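PDB 3KRE: phosphoribosylaminoimidazole-succinocarboxamide synthase from Ehrlichia chaffeensis str. Arkansas, which catalyses the ATP-dependent joining of L-aspartate to carboxyaminoimidazole ribonucleotide, giving SAICAR in de novo purine biosynthesis. Local coordinates for residues R115-G120 with K193-K198. Sequence-based numbering, arbitrary orientation.
With EDO (1,2-ethanediol), chain G.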
loop_
_atom_site.group_PDB
_atom_site.type_symbol
_atom_site.label_atom_id
_atom_site.label_comp_id
_atom_site.label_asym_id
_atom_site.label_seq_id
_atom_site.Cartn_x
_atom_site.Cartn_y
_atom_site.Cartn_z
ATOM N N ARG A 115 -3.461 3.558 -10.881
ATOM C CA ARG A 115 -2.731 2.891 -11.987
ATOM C C ARG A 115 -2.127 3.903 -12.955
ATOM O O ARG A 115 -2.843 4.782 -13.499
ATOM C CB ARG A 115 -3.681 1.969 -12.756
ATOM C CG ARG A 115 -4.516 1.007 -11.899
ATOM C CD ARG A 115 -5.316 0.061 -12.745
ATOM N NE ARG A 115 -6.140 -0.818 -11.922
ATOM C CZ ARG A 115 -5.732 -1.966 -11.382
ATOM N NH1 ARG A 115 -4.512 -2.419 -11.582
ATOM N NH2 ARG A 115 -6.575 -2.681 -10.669
ATOM N N ASN A 116 -0.816 3.752 -13.192
ATOM C CA ASN A 116 -0.082 4.519 -14.179
ATOM C C ASN A 116 0.108 3.770 -15.492
ATOM O O ASN A 116 0.060 4.370 -16.553
ATOM C CB ASN A 116 1.257 4.980 -13.610
ATOM C CG ASN A 116 1.077 5.929 -12.446
ATOM O OD1 ASN A 116 0.341 6.896 -12.558
ATOM N ND2 ASN A 116 1.720 5.644 -11.328
ATOM N N LEU A 117 0.381 2.483 -15.397
ATOM C CA LEU A 117 0.388 1.577 -16.533
ATOM C C LEU A 117 -0.589 0.442 -16.247
ATOM O O LEU A 117 -0.937 0.175 -15.106
ATOM C CB LEU A 117 1.774 0.991 -16.757
ATOM C CG LEU A 117 3.024 1.876 -16.652
ATOM C CD1 LEU A 117 4.270 0.957 -16.936
ATOM C CD2 LEU A 117 2.983 3.062 -17.597
ATOM N N ALA A 118 -1.018 -0.233 -17.303
ATOM C CA ALA A 118 -1.859 -1.411 -17.174
ATOM C C ALA A 118 -1.065 -2.569 -16.600
ATOM O O ALA A 118 0.040 -2.845 -17.056
ATOM C CB ALA A 118 -2.387 -1.839 -18.532
ATOM N N ALA A 119 -1.644 -3.249 -15.618
ATOM C CA ALA A 119 -1.027 -4.451 -15.067
ATOM C C ALA A 119 -2.086 -5.290 -14.380
ATOM O O ALA A 119 -3.245 -4.875 -14.254
ATOM C CB ALA A 119 0.122 -4.081 -14.113
ATOM N N GLY A 120 -1.705 -6.494 -13.958
ATOM C CA GLY A 120 -2.570 -7.314 -13.120
ATOM C C GLY A 120 -3.919 -7.635 -13.745
ATOM O O GLY A 120 -4.010 -7.952 -14.924
ATOM N N LYS A 193 10.012 2.537 -11.938
ATOM C CA LYS A 193 8.717 3.019 -12.405
ATOM C C LYS A 193 7.644 2.532 -11.461
ATOM O O LYS A 193 7.526 1.325 -11.236
ATOM C CB LYS A 193 8.414 2.487 -13.810
ATOM C CG LYS A 193 7.087 2.910 -14.410
ATOM C CD LYS A 193 6.913 4.454 -14.411
ATOM C CE LYS A 193 5.552 4.863 -14.991
ATOM N NZ LYS A 193 5.349 6.370 -15.008
ATOM N N LEU A 194 6.851 3.466 -10.929
ATOM C CA LEU A 194 5.696 3.110 -10.122
ATOM C C LEU A 194 4.552 2.801 -11.060
ATOM O O LEU A 194 3.967 3.706 -11.657
ATOM C CB LEU A 194 5.286 4.269 -9.221
ATOM C CG LEU A 194 4.111 4.067 -8.284
ATOM C CD1 LEU A 194 4.348 2.874 -7.338
ATOM C CD2 LEU A 194 3.865 5.368 -7.461
ATOM N N VAL A 195 4.289 1.515 -11.235
ATOM C CA VAL A 195 3.312 1.038 -12.208
ATOM C C VAL A 195 1.884 1.278 -11.696
ATOM O O VAL A 195 1.034 1.844 -12.371
ATOM C CB VAL A 195 3.604 -0.458 -12.515
ATOM C CG1 VAL A 195 2.460 -1.123 -13.304
ATOM C CG2 VAL A 195 4.974 -0.606 -13.231
ATOM N N ASP A 196 1.631 0.828 -10.474
ATOM C CA ASP A 196 0.372 1.036 -9.818
ATOM C C ASP A 196 0.609 0.814 -8.332
ATOM O O ASP A 196 1.688 0.377 -7.953
ATOM C CB ASP A 196 -0.749 0.126 -10.359
ATOM C CG ASP A 196 -0.502 -1.392 -10.161
ATOM O OD1 ASP A 196 -0.010 -1.818 -9.113
ATOM O OD2 ASP A 196 -0.860 -2.190 -11.062
ATOM N N PHE A 197 -0.381 1.148 -7.519
ATOM C CA PHE A 197 -0.305 0.897 -6.085
ATOM C C PHE A 197 -1.663 1.015 -5.424
ATOM O O PHE A 197 -2.594 1.509 -6.037
ATOM C CB PHE A 197 0.716 1.827 -5.409
ATOM C CG PHE A 197 0.364 3.282 -5.470
ATOM C CD1 PHE A 197 -0.103 3.939 -4.350
ATOM C CD2 PHE A 197 0.533 3.998 -6.617
ATOM C CE1 PHE A 197 -0.401 5.291 -4.391
ATOM C CE2 PHE A 197 0.246 5.375 -6.668
ATOM C CZ PHE A 197 -0.230 6.007 -5.553
ATOM N N LYS A 198 -1.774 0.467 -4.203
ATOM C CA LYS A 198 -3.001 0.427 -3.437
ATOM C C LYS A 198 -2.776 1.192 -2.144
ATOM O O LYS A 198 -1.747 1.017 -1.465
ATOM C CB LYS A 198 -3.400 -1.029 -3.127
ATOM C CG LYS A 198 -4.689 -1.231 -2.307
ATOM C CD LYS A 198 -4.506 -1.141 -0.794
ATOM C CE LYS A 198 -3.980 -2.448 -0.118
ATOM N NZ LYS A 198 -3.241 -2.025 1.112
HETATM C C1 EDO G . -1.496 -2.675 -6.361
HETATM O O1 EDO G . -0.744 -3.317 -7.369
HETATM C C2 EDO G . -2.752 -3.501 -6.153
HETATM O O2 EDO G . -3.592 -3.230 -7.261
HETATM O O HOH W 1 -2.247 -1.404 -13.130
#
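With CG opposite the carbonyl carbon (chi1 -50°) and the chain extended to NE, Arg115 runs alongside Asp196, whose chi1 of 62° sets its carboxylate between backbone N and carbonyl carbon. The two face each other as a non-hydrogen-bonded antiparallel pair, so their side chains leave the same face of the sheet, but guanidinium and carboxylate planes stand 89° apart and the salt bridge from Arg115 NH1 to Asp196 OD2 is long, 3.7 Å. Water 1 fills in: it accepts from Arg115 NH1 in the guanidinium plane and donates to Asp196 OD2 (2.6 Å) and Leu117 O, tying the turn to the strand. Where the chain turns its corner at Asn116, Val195 O takes two donors, Asn116 N at 2.8 Å and Leu117 N at 3.2 Å. Asn116 ND2 reaches Leu194 O from above the carbonyl plane (3.0 Å) and also bonds Asn180 of helix 166-189. The methyls of Val195 divide the apolar contact, CG1 meeting Ala119 CB at 3.9 Å and CG2 meeting Leu117 CD1. Glu140 of strand 133-143 pairs with Arg115 NE, and Arg224 of strand 223-227 with Asp196 OD2. This is a buried junction in the antiparallel sheet of the SAICAR synthetase fold: strand 110-115, flanked by 133-143 and 192-204, ends here and turns toward helix 120-126, with helix 166-189 packed against Asn116 and Leu194.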